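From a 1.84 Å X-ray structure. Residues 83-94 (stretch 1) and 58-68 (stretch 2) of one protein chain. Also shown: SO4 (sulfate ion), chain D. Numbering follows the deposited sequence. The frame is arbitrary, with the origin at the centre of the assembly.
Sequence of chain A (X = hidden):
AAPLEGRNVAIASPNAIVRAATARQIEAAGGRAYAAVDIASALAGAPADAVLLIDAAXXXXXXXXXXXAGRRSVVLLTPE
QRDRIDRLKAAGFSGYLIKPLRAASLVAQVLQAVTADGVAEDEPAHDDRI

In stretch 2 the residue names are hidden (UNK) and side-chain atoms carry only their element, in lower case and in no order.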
ATOM      1  N   ASP A  83      -8.344  12.175  -9.899  1.00 42.43           N
ATOM      2  CA  ASP A  83      -9.832  12.269  -9.875  1.00 43.54           C
ATOM      3  C   ASP A  83     -10.415  11.106  -9.061  1.00 39.70           C
ATOM      4  O   ASP A  83     -11.544  11.243  -8.630  1.00 43.23           O
ATOM      5  CB  ASP A  83     -10.445  12.336 -11.282  1.00 47.69           C
ATOM      6  CG  ASP A  83     -10.071  11.223 -12.268  1.00 49.64           C
ATOM      7  OD1 ASP A  83      -9.269  10.329 -11.930  1.00 49.68           O
ATOM      8  OD2 ASP A  83     -10.578  11.280 -13.408  1.00 59.90           O
ATOM      9  N   ARG A  84      -9.666  10.030  -8.810  1.00 36.87           N
ATOM     10  CA  ARG A  84     -10.163   8.855  -8.050  1.00 37.94           C
ATOM     11  C   ARG A  84      -9.970   8.996  -6.540  1.00 35.10           C
ATOM     12  O   ARG A  84     -10.439   8.114  -5.809  1.00 31.38           O
ATOM     13  CB  ARG A  84      -9.435   7.596  -8.503  1.00 39.78           C
ATOM     14  CG  ARG A  84      -9.639   7.277  -9.976  1.00 42.56           C
ATOM     15  CD  ARG A  84      -9.068   5.888 -10.169  1.00 45.00           C
ATOM     16  NE  ARG A  84      -8.788   5.650 -11.570  1.00 49.82           N
ATOM     17  CZ  ARG A  84      -8.216   4.540 -12.044  1.00 51.64           C
ATOM     18  NH1 ARG A  84      -8.011   4.435 -13.350  1.00 51.42           N
ATOM     19  NH2 ARG A  84      -7.800   3.582 -11.220  1.00 46.32           N
ATOM     20  N   ILE A  85      -9.306  10.034  -6.062  1.00 35.60           N
ATOM     21  CA  ILE A  85      -8.933  10.120  -4.619  1.00 37.35           C
ATOM     22  C   ILE A  85     -10.194   9.969  -3.741  1.00 36.14           C
ATOM     23  O   ILE A  85     -10.167   9.126  -2.844  1.00 36.47           O
ATOM     24  CB  ILE A  85      -8.115  11.399  -4.359  1.00 40.09           C
ATOM     25  CG1 ILE A  85      -6.694  11.219  -4.920  1.00 43.64           C
ATOM     26  CG2 ILE A  85      -8.116  11.762  -2.884  1.00 43.10           C
ATOM     27  CD1 ILE A  85      -5.905  12.513  -5.111  1.00 45.39           C
ATOM     28  N   ASP A  86     -11.287  10.663  -4.022  1.00 35.00           N
ATOM     29  CA  ASP A  86     -12.479  10.614  -3.122  1.00 35.74           C
ATOM     30  C   ASP A  86     -13.038   9.184  -3.064  1.00 34.77           C
ATOM     31  O   ASP A  86     -13.293   8.684  -1.967  1.00 33.63           O
ATOM     32  CB  ASP A  86     -13.534  11.649  -3.518  1.00 37.77           C
ATOM     33  CG  ASP A  86     -13.104  13.098  -3.276  1.00 39.50           C
ATOM     34  OD1 ASP A  86     -12.216  13.323  -2.405  1.00 41.34           O
ATOM     35  OD2 ASP A  86     -13.657  14.001  -3.955  1.00 39.78           O
ATOM     36  N   ARG A  87     -13.185   8.513  -4.195  1.00 33.79           N
ATOM     37  CA  ARG A  87     -13.687   7.126  -4.252  1.00 34.66           C
ATOM     38  C   ARG A  87     -12.767   6.175  -3.476  1.00 33.18           C
ATOM     39  O   ARG A  87     -13.274   5.298  -2.773  1.00 31.86           O
ATOM     40  CB  ARG A  87     -13.756   6.688  -5.713  1.00 37.16           C
ATOM     41  CG  ARG A  87     -14.230   5.253  -5.886  1.00 39.45           C
ATOM     42  CD  ARG A  87     -14.362   4.904  -7.361  1.00 42.32           C
ATOM     43  NE  ARG A  87     -14.868   3.540  -7.497  1.00 44.78           N
ATOM     44  CZ  ARG A  87     -15.003   2.901  -8.659  1.00 47.11           C
ATOM     45  NH1 ARG A  87     -14.631   3.482  -9.792  1.00 45.38           N
ATOM     46  NH2 ARG A  87     -15.463   1.660  -8.671  1.00 48.15           N
ATOM     47  N   LEU A  88     -11.455   6.344  -3.596  1.00 32.42           N
ATOM     48  CA  LEU A  88     -10.478   5.415  -2.965  1.00 32.86           C
ATOM     49  C   LEU A  88     -10.452   5.671  -1.454  1.00 32.80           C
ATOM     50  O   LEU A  88     -10.398   4.684  -0.692  1.00 30.90           O
ATOM     51  CB  LEU A  88      -9.102   5.609  -3.611  1.00 34.32           C
ATOM     52  CG  LEU A  88      -9.016   5.109  -5.054  1.00 35.22           C
ATOM     53  CD1 LEU A  88      -7.820   5.675  -5.782  1.00 36.48           C
ATOM     54  CD2 LEU A  88      -8.927   3.615  -5.068  1.00 36.28           C
ATOM     55  N   LYS A  89     -10.548   6.934  -1.029  1.00 33.99           N
ATOM     56  CA  LYS A  89     -10.691   7.241   0.419  1.00 36.60           C
ATOM     57  C   LYS A  89     -11.998   6.640   0.955  1.00 34.89           C
ATOM     58  O   LYS A  89     -11.929   6.012   2.007  1.00 34.30           O
ATOM     59  CB  LYS A  89     -10.559   8.735   0.703  1.00 40.14           C
ATOM     60  CG  LYS A  89      -9.205   9.326   0.320  1.00 45.47           C
ATOM     61  CD  LYS A  89      -8.054   8.891   1.212  1.00 47.57           C
ATOM     62  CE  LYS A  89      -8.163   9.424   2.624  1.00 50.26           C
ATOM     63  NZ  LYS A  89      -7.988  10.893   2.673  1.00 50.53           N
ATOM     64  N   ALA A  90     -13.116   6.751   0.239  1.00 34.75           N
ATOM     65  CA  ALA A  90     -14.425   6.170   0.650  1.00 36.71           C
ATOM     66  C   ALA A  90     -14.325   4.651   0.734  1.00 36.02           C
ATOM     67  O   ALA A  90     -14.991   4.079   1.589  1.00 38.75           O
ATOM     68  CB  ALA A  90     -15.525   6.566  -0.309  1.00 37.94           C
ATOM     69  N   ALA A  91     -13.549   4.013  -0.148  1.00 34.97           N
ATOM     70  CA  ALA A  91     -13.306   2.554  -0.121  1.00 34.85           C
ATOM     71  C   ALA A  91     -12.468   2.164   1.122  1.00 35.23           C
ATOM     72  O   ALA A  91     -12.472   1.004   1.481  1.00 34.89           O
ATOM     73  CB  ALA A  91     -12.659   2.128  -1.412  1.00 35.18           C
ATOM     74  N   GLY A  92     -11.748   3.087   1.752  1.00 35.01           N
ATOM     75  CA  GLY A  92     -11.003   2.817   3.000  1.00 35.59           C
ATOM     76  C   GLY A  92      -9.484   3.014   2.889  1.00 33.98           C
ATOM     77  O   GLY A  92      -8.772   2.683   3.838  1.00 32.35           O
ATOM     78  N   PHE A  93      -8.959   3.478   1.763  1.00 31.94           N
ATOM     79  CA  PHE A  93      -7.512   3.785   1.646  1.00 31.07           C
ATOM     80  C   PHE A  93      -7.128   4.932   2.590  1.00 31.98           C
ATOM     81  O   PHE A  93      -7.848   5.917   2.711  1.00 32.77           O
ATOM     82  CB  PHE A  93      -7.149   4.115   0.206  1.00 30.25           C
ATOM     83  CG  PHE A  93      -6.932   2.884  -0.632  1.00 29.08           C
ATOM     84  CD1 PHE A  93      -5.726   2.195  -0.567  1.00 28.22           C
ATOM     85  CD2 PHE A  93      -7.897   2.456  -1.518  1.00 28.86           C
ATOM     86  CE1 PHE A  93      -5.507   1.076  -1.355  1.00 28.77           C
ATOM     87  CE2 PHE A  93      -7.673   1.344  -2.314  1.00 28.80           C
ATOM     88  CZ  PHE A  93      -6.486   0.650  -2.223  1.00 28.32           C
ATOM     89  N   SER A  94      -5.986   4.802   3.238  1.00 30.27           N
ATOM     90  CA  SER A  94      -5.451   5.797   4.198  1.00 32.00           C
ATOM     91  C   SER A  94      -5.016   7.060   3.443  1.00 33.13           C
ATOM     92  O   SER A  94      -5.186   8.161   3.950  1.00 34.72           O
ATOM     93  CB  SER A  94      -4.279   5.190   4.932  1.00 33.40           C
ATOM     94  OG  SER A  94      -3.614   6.145   5.743  1.00 34.39           O
ATOM     95  N   UNK A  58      -3.830  -2.447 -10.320  1.00 30.25           N
ATOM     96  CA  UNK A  58      -4.637  -3.639  -9.938  1.00 32.10           C
ATOM     97  C   UNK A  58      -6.141  -3.367  -9.965  1.00 34.15           C
ATOM     98  O   UNK A  58      -6.867  -4.327  -9.748  1.00 35.90           O
ATOM     99  c   UNK A  58      -2.835  -4.665  -8.441  1.00 29.60           C
ATOM    100  c   UNK A  58      -2.740  -5.985  -9.162  1.00 31.05           C
ATOM    101  c   UNK A  58      -4.253  -4.111  -8.537  1.00 30.82           C
ATOM    102  c   UNK A  58      -2.397  -4.793  -6.992  1.00 30.31           C
ATOM    103  N   UNK A  59      -6.583  -2.131 -10.181  1.00 34.22           N
ATOM    104  CA  UNK A  59      -8.021  -1.764 -10.261  1.00 36.18           C
ATOM    105  C   UNK A  59      -8.693  -2.597 -11.363  1.00 35.78           C
ATOM    106  O   UNK A  59      -7.995  -2.979 -12.311  1.00 33.34           O
ATOM    107  o   UNK A  59      -7.479   0.510  -9.593  1.00 38.92           O
ATOM    108  c   UNK A  59      -8.179  -0.288 -10.560  1.00 38.31           C
ATOM    109  N   UNK A  60     -10.004  -2.825 -11.246  1.00 35.29           N
ATOM    110  CA  UNK A  60     -10.863  -3.295 -12.342  1.00 38.21           C
ATOM    111  C   UNK A  60     -10.933  -2.275 -13.479  1.00 41.40           C
ATOM    112  O   UNK A  60     -10.454  -1.147 -13.348  1.00 37.37           O
ATOM    113  N   UNK A  61     -11.480  -2.659 -14.657  1.00 44.62           N
ATOM    114  CA  UNK A  61     -11.514  -1.763 -15.817  1.00 47.84           C
ATOM    115  C   UNK A  61     -12.189  -0.408 -15.534  1.00 51.13           C
ATOM    116  O   UNK A  61     -11.778   0.581 -16.094  1.00 50.78           O
ATOM    117  c   UNK A  61     -12.304  -2.571 -16.853  1.00 48.76           C
ATOM    118  c   UNK A  61     -11.997  -4.003 -14.946  1.00 46.56           C
ATOM    119  c   UNK A  61     -12.004  -4.003 -16.466  1.00 48.96           C
ATOM    120  N   UNK A  62     -13.211  -0.416 -14.674  1.00 52.40           N
ATOM    121  CA  UNK A  62     -13.996   0.777 -14.269  1.00 55.08           C
ATOM    122  C   UNK A  62     -13.392   1.431 -13.012  1.00 50.55           C
ATOM    123  O   UNK A  62     -13.984   2.411 -12.533  1.00 49.09           O
ATOM    124  n   UNK A  62     -18.390  -1.248 -13.194  1.00 73.44           N
ATOM    125  c   UNK A  62     -19.157  -0.984 -14.235  1.00 75.90           C
ATOM    126  n   UNK A  62     -18.819  -0.055 -15.141  1.00 77.22           N
ATOM    127  n   UNK A  62     -20.274  -1.676 -14.400  1.00 78.80           N
ATOM    128  c   UNK A  62     -17.640   0.819 -15.117  1.00 68.57           C
ATOM    129  c   UNK A  62     -16.282   0.156 -15.282  1.00 65.00           C
ATOM    130  c   UNK A  62     -15.447   0.357 -14.020  1.00 60.21           C
ATOM    131  N   UNK A  63     -12.267   0.929 -12.498  1.00 43.82           N
ATOM    132  CA  UNK A  63     -11.478   1.588 -11.440  1.00 41.29           C
ATOM    133  C   UNK A  63     -11.823   1.131 -10.026  1.00 41.53           C
ATOM    134  O   UNK A  63     -11.293   1.774  -9.091  1.00 42.10           O
ATOM    135  N   UNK A  64     -12.604   0.056  -9.829  1.00 39.81           N
ATOM    136  CA  UNK A  64     -12.863  -0.556  -8.493  1.00 40.49           C
ATOM    137  C   UNK A  64     -11.571  -1.121  -7.899  1.00 39.13           C
ATOM    138  O   UNK A  64     -10.868  -1.843  -8.593  1.00 37.40           O
ATOM    139  c   UNK A  64     -13.904  -1.647  -8.535  1.00 41.44           C
ATOM    140  N   UNK A  65     -11.279  -0.781  -6.647  1.00 39.49           N
ATOM    141  CA  UNK A  65     -10.059  -1.220  -5.940  1.00 39.83           C
ATOM    142  C   UNK A  65     -10.420  -1.236  -4.454  1.00 40.85           C
ATOM    143  O   UNK A  65     -10.668  -0.133  -3.909  1.00 41.08           O
ATOM    144  c   UNK A  65      -6.515   0.155  -5.677  1.00 38.45           C
ATOM    145  c   UNK A  65      -8.939  -0.216  -6.241  1.00 38.65           C
ATOM    146  c   UNK A  65      -7.501  -0.733  -6.405  1.00 40.29           C
ATOM    147  c   UNK A  65      -7.300  -2.196  -6.080  1.00 40.48           C
ATOM    148  N   UNK A  66     -10.477  -2.418  -3.850  1.00 42.70           N
ATOM    149  CA  UNK A  66     -10.900  -2.584  -2.436  1.00 45.41           C
ATOM    150  C   UNK A  66      -9.649  -2.772  -1.588  1.00 41.20           C
ATOM    151  O   UNK A  66      -8.944  -3.770  -1.712  1.00 43.33           O
ATOM    152  c   UNK A  66     -12.778  -4.092  -3.380  1.00 58.04           C
ATOM    153  c   UNK A  66     -13.908  -3.076  -3.534  1.00 64.60           C
ATOM    154  c   UNK A  66     -11.827  -3.788  -2.238  1.00 50.25           C
ATOM    155  n   UNK A  66     -15.340  -2.030  -5.275  1.00 69.23           N
ATOM    156  c   UNK A  66     -14.715  -3.289  -4.804  1.00 68.03           C
ATOM    157  N   UNK A  67      -9.374  -1.862  -0.646  1.00 36.28           N
ATOM    158  CA  UNK A  67      -8.307  -2.080   0.317  1.00 36.51           C
ATOM    159  C   UNK A  67      -8.795  -3.153   1.295  1.00 36.66           C
ATOM    160  O   UNK A  67      -9.960  -3.167   1.669  1.00 34.40           O
ATOM    161  c   UNK A  67      -9.579  -0.160   0.952  1.00 37.51           C
ATOM    162  c   UNK A  67      -8.169  -0.676   0.922  1.00 36.56           C
ATOM    163  c   UNK A  67     -10.165  -0.657  -0.352  1.00 38.81           C
ATOM    164  N   UNK A  68      -7.958  -4.118   1.709  1.00 36.81           N
ATOM    165  CA  UNK A  68      -8.402  -5.139   2.663  1.00 37.48           C
ATOM    166  C   UNK A  68      -8.916  -4.553   3.990  1.00 38.57           C
ATOM    167  O   UNK A  68      -8.278  -3.668   4.587  1.00 37.38           O
ATOM    168  c   UNK A  68      -6.555  -4.260   1.300  1.00 35.87           C
ATOM    169  c   UNK A  68      -7.143  -5.966   2.940  1.00 38.52           C
ATOM    170  c   UNK A  68      -6.194  -5.637   1.813  1.00 37.82           C
TER
HETATM  171  S   SO4 D 402     -14.609  -2.839 -12.275  1.00 55.82           S
HETATM  172  O1  SO4 D 402     -15.874  -2.642 -11.619  1.00 59.01           O
HETATM  173  O2  SO4 D 402     -14.811  -2.905 -13.702  1.00 63.17           O
HETATM  174  O3  SO4 D 402     -13.752  -1.712 -11.980  1.00 49.44           O
HETATM  175  O4  SO4 D 402     -14.010  -4.068 -11.814  1.00 52.89           O
HETATM  176  O   HOH W   1      -8.257   3.019  -8.880  1.00 43.52           O
HETATM  177  O   HOH W   2     -16.548  -0.094 -11.029  1.00 51.96           O

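Position 58 carries four side-chain carbons that fork at the second, and none comes within 8 Å of stretch 1. The fork beyond CB identifies Leu-58. At position 59 there is one carbon followed by one oxygen. The oxygen lies 3.5 Å from NH2 of Arg-84, near the plane of the guanidinium, and a water bridges the two groups; a single carbon ending in a hydroxyl is Ser-59. This water donates to OG of Ser-59 at 2.7 Å and accepts from NH2 of Arg-84 at 2.4 Å.

Position 60 has no side-chain atoms and is therefore Gly-60. It makes no contact with stretch 1, but an ideal CB here would lie 1.8 Å from O4 of the sulfate, so the anion sits where a side chain would begin. Position 61 has three carbons closing a ring onto the backbone nitrogen, the signature of Pro-61; it too stays clear of stretch 1.

The side chain at position 62 runs through three carbons and a nitrogen to a carbon bearing two more nitrogens. This guanidinium defines Arg-62, whose side chain approaches stretch 1 no closer than 5.3 Å. Its backbone makes the direct hydrogen bond: NH1 of Arg-87 donates to O of Arg-62 at 3.0 Å, while N of Arg-62 donates to O2 of the sulfate at 3.1 Å. The side chain reaches Arg-87 through a water, which accepts a weak hydrogen bond from NH1 of Arg-62 at 3.1 Å and another from NH2 of Arg-87 at 3.1 Å.

Position 63 lacks side-chain atoms and has a phi of 94°, which favours glycine. An ideal CB would point toward stretch 1, 3.5 Å from NH1 of Arg-87, in the space beside the two arginine side chains. Gly-63 closes a type I turn begun at Gly-60, its N donating to O of Gly-60 at 2.9 Å, and its CA lies over one face of the Arg-84 guanidinium.

A lone carbon at position 64 lies 3.7 Å from NH2 of Arg-87, and the residue is Ala-64. Its N donates to O3 of the sulfate at 3.0 Å. Position 65 again shows four carbons forked at the second, one of them 3.5 Å from CZ of Phe-93. This is Leu-65, whose CB also packs 4.0 Å from CD2 of Leu-88.

At position 66, four carbons in a row end in nitrogen and CA-to-CB points away from stretch 1, giving the exposed Lys-66. Position 67 has three carbons in a ring closed onto the backbone nitrogen, with CB over the Phe-93 ring, 3.7 Å from its centroid. Pro-67 thus makes a CH-pi contact, and its CG reaches O of Ala-91 at 3.2 Å. The same three-carbon ring at position 68, where CA-to-CB points away from stretch 1, marks Pro-68.

The contact buries 498 Å² and changes character along its length. At one end, arginines from the helical segment meet the turn through a backbone carbonyl, glycine surface and water. At the other, Leu-65 and Pro-67 pack against Leu-88, Ala-91 and Phe-93, where the chain leaves its helix at Gly-92 in a Schellman motif.

Stretch 2, residues 58-68: LSGPRGALKPP
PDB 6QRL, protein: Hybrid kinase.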